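Local coordinates for protein chitin binding domain (Burkholderia pseudomallei, PDB 3UAM) that probably binds chitin or a related polysaccharide and, as a member of the AA10 family of lytic polysaccharide monooxygenases, may cleave it oxidatively, at residues A31-L34 with Y35-G38. Sequence-based numbering, arbitrary orientation.
Sequences AVYL and YEAG
Glu36 follows Val32 by one helical turn, and their side chains run side by side, OE1 passing 3.9 Å from CG1 of Val32. With CG anti to its own carbonyl carbon (chi1 -78°) and the chain extended beyond it, Glu36 reaches back along the helix, and its OE2 meets the edge of the Tyr33 ring near the ring plane, loosely, 3.8 Å from CD1. Ring and carboxylate planes stand 70° apart; the slightly positive ring hydrogens probably favour this approach. The other face of Tyr33's role is aromatic: its ring meets that of His106 at a shallow angle. A long acidic chain suits exposed Glu36, whereas branched, apolar Val32 packs with Ala31 and Tyr35 on Val45 of helix 42-45, and Leu34 is buried against Leu94.

Alpha-helical main-chain bonds join the turns: Tyr35 N to Ala31 O, nearly straight, and Glu36 N to Val32 O are both 2.9 Å, and Ala37 N to Tyr33 O is 3.1 Å. Ala37 N also bonds weakly to Leu34 O, three residues back; its small CB fits beside both carbonyl oxygens. Gly38 takes a positive phi (76°), easy without a side chain. Its N bonds to Tyr35 O, one of two bonds back that complete a Schellman motif, closing helix 30-36 after the first strand of the LPMO domain.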
loop_
_atom_site.group_PDB
_atom_site.type_symbol
_atom_site.label_atom_id
_atom_site.label_comp_id
_atom_site.label_asym_id
_atom_site.label_seq_id
_atom_site.Cartn_x
_atom_site.Cartn_y
_atom_site.Cartn_z
ATOM N N ALA A 31 -5.946 -8.226 1.719
ATOM C CA ALA A 31 -7.369 -7.873 1.678
ATOM C C ALA A 31 -8.080 -8.636 0.557
ATOM O O ALA A 31 -9.208 -9.101 0.752
ATOM C CB ALA A 31 -7.569 -6.380 1.517
ATOM N N VAL A 32 -7.425 -8.766 -0.598
ATOM C CA VAL A 32 -7.990 -9.548 -1.726
ATOM C C VAL A 32 -8.236 -11.002 -1.305
ATOM O O VAL A 32 -9.285 -11.584 -1.614
ATOM C CB VAL A 32 -7.095 -9.484 -2.977
ATOM C CG1 VAL A 32 -7.473 -10.558 -4.003
ATOM C CG2 VAL A 32 -7.187 -8.092 -3.588
ATOM N N TYR A 33 -7.284 -11.586 -0.584
ATOM C CA TYR A 33 -7.473 -12.947 -0.104
ATOM C C TYR A 33 -8.649 -13.014 0.877
ATOM O O TYR A 33 -9.382 -13.993 0.882
ATOM C CB TYR A 33 -6.227 -13.471 0.592
ATOM C CG TYR A 33 -5.193 -14.169 -0.247
ATOM C CD1 TYR A 33 -5.529 -15.003 -1.311
ATOM C CD2 TYR A 33 -3.859 -14.055 0.091
ATOM C CE1 TYR A 33 -4.541 -15.671 -2.028
ATOM C CE2 TYR A 33 -2.881 -14.697 -0.618
ATOM C CZ TYR A 33 -3.220 -15.500 -1.665
ATOM O OH TYR A 33 -2.198 -16.139 -2.298
ATOM N N LEU A 34 -8.836 -11.994 1.715
ATOM C CA LEU A 34 -10.012 -11.988 2.591
ATOM C C LEU A 34 -11.305 -11.889 1.782
ATOM O O LEU A 34 -12.287 -12.585 2.074
ATOM C CB LEU A 34 -9.928 -10.886 3.644
ATOM C CG LEU A 34 -8.911 -11.135 4.767
ATOM C CD1 LEU A 34 -9.112 -10.114 5.886
ATOM C CD2 LEU A 34 -8.991 -12.550 5.318
ATOM N N TYR A 35 -11.297 -11.045 0.751
ATOM C CA TYR A 35 -12.424 -10.975 -0.193
ATOM C C TYR A 35 -12.716 -12.358 -0.799
ATOM O O TYR A 35 -13.855 -12.791 -0.822
ATOM C CB TYR A 35 -12.178 -9.905 -1.278
ATOM C CG TYR A 35 -13.166 -9.919 -2.414
ATOM C CD1 TYR A 35 -14.440 -9.383 -2.264
ATOM C CD2 TYR A 35 -12.830 -10.472 -3.649
ATOM C CE1 TYR A 35 -15.354 -9.411 -3.300
ATOM C CE2 TYR A 35 -13.744 -10.509 -4.693
ATOM C CZ TYR A 35 -15.000 -9.971 -4.504
ATOM O OH TYR A 35 -15.913 -9.985 -5.515
ATOM N N GLU A 36 -11.691 -13.083 -1.220
ATOM C CA GLU A 36 -11.928 -14.393 -1.880
ATOM C C GLU A 36 -12.473 -15.435 -0.894
ATOM O O GLU A 36 -13.177 -16.343 -1.282
ATOM C CB GLU A 36 -10.671 -14.892 -2.600
ATOM C CG GLU A 36 -10.455 -14.187 -3.936
ATOM C CD GLU A 36 -9.066 -14.374 -4.538
ATOM O OE1 GLU A 36 -8.830 -13.781 -5.628
ATOM O OE2 GLU A 36 -8.205 -15.091 -3.948
ATOM N N ALA A 37 -12.177 -15.252 0.388
ATOM C CA ALA A 37 -12.689 -16.107 1.446
ATOM C C ALA A 37 -14.081 -15.672 1.929
ATOM O O ALA A 37 -14.595 -16.243 2.868
ATOM C CB ALA A 37 -11.698 -16.102 2.615
ATOM N N GLY A 38 -14.676 -14.650 1.314
ATOM C CA GLY A 38 -15.978 -14.143 1.739
ATOM C C GLY A 38 -16.007 -13.284 3.006
ATOM O O GLY A 38 -17.078 -13.053 3.556
#